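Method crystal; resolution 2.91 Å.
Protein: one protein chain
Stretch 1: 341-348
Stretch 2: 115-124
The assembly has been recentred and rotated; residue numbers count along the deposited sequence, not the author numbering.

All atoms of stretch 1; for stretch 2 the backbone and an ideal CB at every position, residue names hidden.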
ATOM      1  N   ILE B 341      13.147   4.673  29.472  1.00 61.96           N
ATOM      2  CA  ILE B 341      13.768   5.810  30.125  1.00 61.72           C
ATOM      3  C   ILE B 341      15.153   5.411  30.605  1.00 68.39           C
ATOM      4  O   ILE B 341      16.107   6.154  30.451  1.00 72.08           O
ATOM      5  CB  ILE B 341      12.932   6.308  31.305  1.00 60.45           C
ATOM      6  CG1 ILE B 341      11.581   6.809  30.804  1.00 64.18           C
ATOM      7  CG2 ILE B 341      13.635   7.433  32.016  1.00 68.55           C
ATOM      8  CD1 ILE B 341      10.641   7.242  31.897  1.00 57.77           C
ATOM      9  N   GLN B 342      15.258   4.205  31.141  1.00 69.46           N
ATOM     10  CA  GLN B 342      16.522   3.691  31.636  1.00 70.79           C
ATOM     11  C   GLN B 342      17.541   3.577  30.505  1.00 73.38           C
ATOM     12  O   GLN B 342      18.723   3.835  30.706  1.00 81.20           O
ATOM     13  CB  GLN B 342      16.331   2.344  32.323  1.00 70.91           C
ATOM     14  CG  GLN B 342      17.417   2.031  33.331  1.00 73.21           C
ATOM     15  CD  GLN B 342      17.491   3.097  34.414  1.00 83.31           C
ATOM     16  OE1 GLN B 342      18.104   4.150  34.227  1.00 84.32           O
ATOM     17  NE2 GLN B 342      16.831   2.842  35.543  1.00 80.10           N
ATOM     18  N   ARG B 343      17.085   3.147  29.332  1.00 72.31           N
ATOM     19  CA  ARG B 343      17.944   3.084  28.149  1.00 71.46           C
ATOM     20  C   ARG B 343      18.573   4.444  27.891  1.00 78.47           C
ATOM     21  O   ARG B 343      19.787   4.546  27.702  1.00 79.65           O
ATOM     22  CB  ARG B 343      17.157   2.648  26.912  1.00 67.07           C
ATOM     23  CG  ARG B 343      18.017   2.174  25.775  1.00 68.49           C
ATOM     24  CD  ARG B 343      17.181   1.593  24.646  1.00 76.38           C
ATOM     25  NE  ARG B 343      17.665   2.073  23.350  1.00 74.43           N
ATOM     26  CZ  ARG B 343      17.251   3.196  22.769  1.00 72.20           C
ATOM     27  NH1 ARG B 343      17.747   3.561  21.594  1.00 60.96           N
ATOM     28  NH2 ARG B 343      16.336   3.956  23.365  1.00 74.16           N
ATOM     29  N   TYR B 344      17.752   5.491  27.887  1.00 78.91           N
ATOM     30  CA  TYR B 344      18.310   6.830  27.672  1.00 76.27           C
ATOM     31  C   TYR B 344      19.192   7.334  28.819  1.00 81.64           C
ATOM     32  O   TYR B 344      20.277   7.857  28.586  1.00 86.08           O
ATOM     33  CB  TYR B 344      17.192   7.840  27.417  1.00 73.98           C
ATOM     34  CG  TYR B 344      16.453   7.600  26.126  1.00 75.42           C
ATOM     35  CD1 TYR B 344      16.943   8.109  24.935  1.00 80.39           C
ATOM     36  CD2 TYR B 344      15.275   6.865  26.092  1.00 68.67           C
ATOM     37  CE1 TYR B 344      16.285   7.903  23.743  1.00 78.97           C
ATOM     38  CE2 TYR B 344      14.610   6.649  24.897  1.00 67.64           C
ATOM     39  CZ  TYR B 344      15.121   7.175  23.728  1.00 71.12           C
ATOM     40  OH  TYR B 344      14.482   6.981  22.531  1.00 70.90           O
ATOM     41  N   ILE B 345      18.740   7.136  30.052  1.00 82.08           N
ATOM     42  CA  ILE B 345      19.453   7.587  31.243  1.00 83.16           C
ATOM     43  C   ILE B 345      20.841   6.956  31.361  1.00 84.51           C
ATOM     44  O   ILE B 345      21.839   7.658  31.504  1.00 88.46           O
ATOM     45  CB  ILE B 345      18.642   7.251  32.531  1.00 84.59           C
ATOM     46  CG1 ILE B 345      17.383   8.121  32.650  1.00 76.54           C
ATOM     47  CG2 ILE B 345      19.523   7.319  33.776  1.00 79.77           C
ATOM     48  CD1 ILE B 345      17.604   9.574  32.344  1.00 85.84           C
ATOM     49  N   GLY B 346      20.889   5.630  31.294  1.00 84.67           N
ATOM     50  CA  GLY B 346      22.127   4.870  31.371  1.00 88.46           C
ATOM     51  C   GLY B 346      23.181   5.164  30.311  1.00 95.88           C
ATOM     52  O   GLY B 346      24.372   4.929  30.530  1.00100.91           O
ATOM     53  N   ALA B 347      22.748   5.637  29.145  1.00 91.35           N
ATOM     54  CA  ALA B 347      23.675   5.979  28.067  1.00 87.13           C
ATOM     55  C   ALA B 347      24.363   7.341  28.249  1.00 89.38           C
ATOM     56  O   ALA B 347      24.950   7.871  27.306  1.00 87.89           O
ATOM     57  CB  ALA B 347      22.951   5.945  26.741  1.00 81.41           C
ATOM     58  N   MET B 348      24.285   7.906  29.450  1.00 92.09           N
ATOM     59  CA  MET B 348      24.952   9.176  29.742  1.00 91.44           C
ATOM     60  C   MET B 348      25.880   9.029  30.947  1.00 86.24           C
ATOM     61  O   MET B 348      26.865   9.756  31.074  1.00 82.63           O
ATOM     62  CB  MET B 348      23.927  10.290  30.000  1.00 89.54           C
ATOM     63  CG  MET B 348      22.734  10.287  29.047  1.00 85.86           C
ATOM     64  SD  MET B 348      23.173  10.670  27.341  1.00104.63           S
ATOM     65  CE  MET B 348      22.112   9.559  26.408  1.00 95.51           C
ATOM     66  N   UNK B 115       8.755   9.408  38.699  1.00 69.28           N
ATOM     67  CA  UNK B 115       9.865  10.263  39.117  1.00 71.94           C
ATOM     68  C   UNK B 115      11.063  10.030  38.192  1.00 76.20           C
ATOM     69  O   UNK B 115      11.842  10.956  37.889  1.00 81.65           O
ATOM     70  CB  UNK B 115      10.245   9.990  40.574  1.00 71.94           C
ATOM     71  N   UNK B 116      11.164   8.816  37.666  1.00 74.56           N
ATOM     72  CA  UNK B 116      12.232   8.530  36.722  1.00 68.54           C
ATOM     73  C   UNK B 116      11.971   9.229  35.375  1.00 74.26           C
ATOM     74  O   UNK B 116      12.912   9.643  34.683  1.00 75.51           O
ATOM     75  CB  UNK B 116      12.370   7.019  36.524  1.00 68.54           C
ATOM     76  N   UNK B 117      10.694   9.417  35.034  1.00 76.46           N
ATOM     77  CA  UNK B 117      10.342  10.205  33.850  1.00 71.83           C
ATOM     78  C   UNK B 117      10.712  11.658  34.072  1.00 75.08           C
ATOM     79  O   UNK B 117      11.238  12.310  33.177  1.00 74.72           O
ATOM     80  CB  UNK B 117       8.852  10.078  33.528  1.00 71.83           C
ATOM     81  N   UNK B 118      10.417  12.174  35.262  1.00 80.70           N
ATOM     82  CA  UNK B 118      10.763  13.559  35.555  1.00 82.26           C
ATOM     83  C   UNK B 118      12.268  13.772  35.472  1.00 90.00           C
ATOM     84  O   UNK B 118      12.717  14.834  35.034  1.00 92.87           O
ATOM     85  CB  UNK B 118      10.249  13.957  36.940  1.00 82.26           C
ATOM     86  N   UNK B 119      13.057  12.764  35.833  1.00 83.32           N
ATOM     87  CA  UNK B 119      14.498  12.960  35.738  1.00 81.59           C
ATOM     88  C   UNK B 119      15.032  12.629  34.331  1.00 88.75           C
ATOM     89  O   UNK B 119      16.161  12.988  33.980  1.00 91.98           O
ATOM     90  CB  UNK B 119      15.207  12.098  36.784  1.00 81.59           C
ATOM     91  N   UNK B 120      14.186  12.053  33.480  1.00 89.49           N
ATOM     92  CA  UNK B 120      14.534  11.942  32.059  1.00 83.90           C
ATOM     93  C   UNK B 120      14.448  13.296  31.356  1.00 88.19           C
ATOM     94  O   UNK B 120      15.272  13.611  30.500  1.00 88.79           O
ATOM     95  CB  UNK B 120      13.614  10.936  31.365  1.00 83.90           C
ATOM     96  N   UNK B 121      13.428  14.078  31.710  1.00 92.45           N
ATOM     97  CA  UNK B 121      13.164  15.361  31.058  1.00 90.82           C
ATOM     98  C   UNK B 121      14.107  16.479  31.490  1.00 97.26           C
ATOM     99  O   UNK B 121      14.087  17.567  30.917  1.00102.80           O
ATOM    100  CB  UNK B 121      11.722  15.787  31.338  1.00 90.82           C
ATOM    101  N   UNK B 122      14.940  16.209  32.489  1.00 98.06           N
ATOM    102  CA  UNK B 122      15.896  17.199  32.976  1.00100.53           C
ATOM    103  C   UNK B 122      17.276  16.902  32.431  1.00 99.13           C
ATOM    104  O   UNK B 122      18.242  17.607  32.730  1.00104.33           O
ATOM    105  CB  UNK B 122      15.923  17.227  34.506  1.00100.53           C
ATOM    106  N   UNK B 123      17.362  15.827  31.656  1.00102.30           N
ATOM    107  CA  UNK B 123      18.589  15.474  30.958  1.00102.69           C
ATOM    108  C   UNK B 123      18.812  16.467  29.821  1.00102.36           C
ATOM    109  O   UNK B 123      17.914  16.685  29.006  1.00100.78           O
ATOM    110  CB  UNK B 123      18.529  14.039  30.430  1.00102.69           C
ATOM    111  N   UNK B 124      19.994  17.074  29.768  1.00104.83           N
ATOM    112  CA  UNK B 124      20.210  18.190  28.852  1.00112.04           C
ATOM    113  C   UNK B 124      20.617  17.713  27.464  1.00106.44           C
ATOM    114  O   UNK B 124      21.586  16.963  27.318  1.00 96.05           O
ATOM    115  CB  UNK B 124      21.278  19.132  29.411  1.00112.04           C
TER

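Position 115 lies on a helix with nothing of stretch 1 within 5.5 Å of its CB. Stretch 1 sets no demand, and a polar residue would do well. It is Asp115, whose backbone O accepts from the N of 119 at 3.0 Å.

Position 116 is helical and its CB points toward stretch 1, 4.7 Å from Ile341 CG2. The methyls of Ile341 offer an apolar surface with room for a medium chain: leucine, isoleucine or methionine would suit. It is Leu116. Its CG sits 3.7 Å from Ile341 CG2, and its CD2 is 4.0 Å from Gln342 NE2, a contact without a hydrogen bond.

At position 117 the CB points away overall, yet lies 3.7 Å from Ile341 CD1. The start of the chain must tolerate a methyl, while the rest is free to leave. A long chain with aliphatic carbons, charged or not, would fit. It is Arg117. Its CA is 3.6 Å from Ile341 CD1, and its guanidinium turns to the next residue.

Position 118 points away and meets nothing of stretch 1. Many polar residues would serve. Asp118 forms a salt bridge within the stretch, its OD1 2.9 Å from Arg117 NH2.

Position 119 points sideways, with no atom of stretch 1 within 5.5 Å of its CB. A polar or flexible chain is reasonable. It is Glu119, and its backbone O lies 4.1 Å from Ile345 CD1.

Position 120 faces stretch 1 squarely. Its CB is 3.6 Å from Ile341 CG2 and 4.3 Å from Ile345 CD1, with Tyr344 beyond. A large apolar residue is favoured: leucine, methionine or an aromatic. It is Phe120, chi1 t. Its CE1 reaches Tyr344 CB at 3.5 Å. Tyr344 CB and Ile345 CD1 lie at the edge of its ring. The two aromatic rings meet obliquely, centroids 5.4 Å apart and planes at 59°.

Position 121 points away, so a polar residue suits. It is Asn121, which does not touch stretch 1.

Position 122 is out of reach, within a type I turn running from 120 to 123. Stretch 1 leaves the choice open. It is His122.

Position 123 closes that turn, and its phi/psi of -72/127 is extended. Its CB points toward stretch 1, 4.9 Å from Ile345 CD1, with Met348 nearby. A branched or long apolar chain would suit. It is Leu123. Its CD1 packs against Ile345 CD1 at 3.8 Å and Met348 CG at 3.9 Å.

Position 124 is out of reach and extended. A polar residue is natural; it is Gln124.

Stretch 2, residues 115-124: DLRDEFNHLQ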
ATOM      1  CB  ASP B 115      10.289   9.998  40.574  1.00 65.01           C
ATOM      2  CG  ASP B 115       9.114   9.943  41.547  1.00 85.11           C
ATOM      3  OD1 ASP B 115       8.179  10.777  41.430  1.00 90.48           O
ATOM      4  OD2 ASP B 115       9.146   9.083  42.465  1.00 83.46           O
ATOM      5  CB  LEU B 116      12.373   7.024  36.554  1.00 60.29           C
ATOM      6  CG  LEU B 116      13.475   6.521  35.648  1.00 70.44           C
ATOM      7  CD1 LEU B 116      14.810   6.999  36.200  1.00 69.83           C
ATOM      8  CD2 LEU B 116      13.429   5.006  35.599  1.00 73.35           C
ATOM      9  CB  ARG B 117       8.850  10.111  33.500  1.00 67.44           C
ATOM     10  CG  ARG B 117       8.428  11.137  32.432  1.00 65.28           C
ATOM     11  CD  ARG B 117       6.983  11.594  32.557  1.00 66.55           C
ATOM     12  NE  ARG B 117       6.757  12.365  33.776  1.00 80.39           N
ATOM     13  CZ  ARG B 117       5.554  12.646  34.278  1.00 83.40           C
ATOM     14  NH1 ARG B 117       4.454  12.224  33.661  1.00 73.87           N
ATOM     15  NH2 ARG B 117       5.450  13.351  35.403  1.00 77.52           N
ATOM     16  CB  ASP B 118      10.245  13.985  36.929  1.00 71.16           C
ATOM     17  CG  ASP B 118       8.740  14.123  36.957  1.00 88.96           C
ATOM     18  OD1 ASP B 118       8.156  14.387  35.882  1.00 90.40           O
ATOM     19  OD2 ASP B 118       8.143  13.991  38.050  1.00 96.95           O
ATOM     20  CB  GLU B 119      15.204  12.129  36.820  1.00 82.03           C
ATOM     21  CG  GLU B 119      16.486  11.433  36.383  1.00 87.48           C
ATOM     22  CD  GLU B 119      17.145  10.647  37.496  1.00102.53           C
ATOM     23  OE1 GLU B 119      16.735  10.821  38.671  1.00103.05           O
ATOM     24  OE2 GLU B 119      18.078   9.867  37.195  1.00 92.08           O
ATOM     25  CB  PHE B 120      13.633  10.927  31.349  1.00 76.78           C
ATOM     26  CG  PHE B 120      13.713  10.981  29.844  1.00 76.99           C
ATOM     27  CD1 PHE B 120      14.806  10.454  29.171  1.00 82.92           C
ATOM     28  CD2 PHE B 120      12.683  11.544  29.099  1.00 76.64           C
ATOM     29  CE1 PHE B 120      14.881  10.495  27.773  1.00 75.69           C
ATOM     30  CE2 PHE B 120      12.747  11.591  27.704  1.00 71.26           C
ATOM     31  CZ  PHE B 120      13.849  11.063  27.042  1.00 68.34           C
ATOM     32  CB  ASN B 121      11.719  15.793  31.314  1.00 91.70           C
ATOM     33  CG  ASN B 121      10.706  14.874  30.654  1.00 88.08           C
ATOM     34  OD1 ASN B 121      10.937  14.356  29.559  1.00 81.22           O
ATOM     35  ND2 ASN B 121       9.580  14.651  31.330  1.00 95.14           N
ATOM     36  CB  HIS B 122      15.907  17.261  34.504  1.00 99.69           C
ATOM     37  CG  HIS B 122      14.700  17.928  35.076  1.00102.40           C
ATOM     38  ND1 HIS B 122      14.343  17.823  36.406  1.00104.53           N
ATOM     39  CD2 HIS B 122      13.768  18.726  34.502  1.00 99.06           C
ATOM     40  CE1 HIS B 122      13.243  18.519  36.621  1.00109.27           C
ATOM     41  NE2 HIS B 122      12.872  19.078  35.480  1.00111.79           N
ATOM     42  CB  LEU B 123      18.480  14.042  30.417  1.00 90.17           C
ATOM     43  CG  LEU B 123      19.668  13.215  29.929  1.00 93.84           C
ATOM     44  CD1 LEU B 123      19.206  11.774  29.726  1.00 88.16           C
ATOM     45  CD2 LEU B 123      20.289  13.770  28.646  1.00103.87           C
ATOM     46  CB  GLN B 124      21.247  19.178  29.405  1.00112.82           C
ATOM     47  CG  GLN B 124      20.644  20.304  30.259  1.00110.42           C
ATOM     48  CD  GLN B 124      19.943  21.383  29.431  1.00115.33           C
ATOM     49  OE1 GLN B 124      19.404  21.115  28.355  1.00113.35           O
ATOM     50  NE2 GLN B 124      19.950  22.612  29.937  1.00116.54           N
TER
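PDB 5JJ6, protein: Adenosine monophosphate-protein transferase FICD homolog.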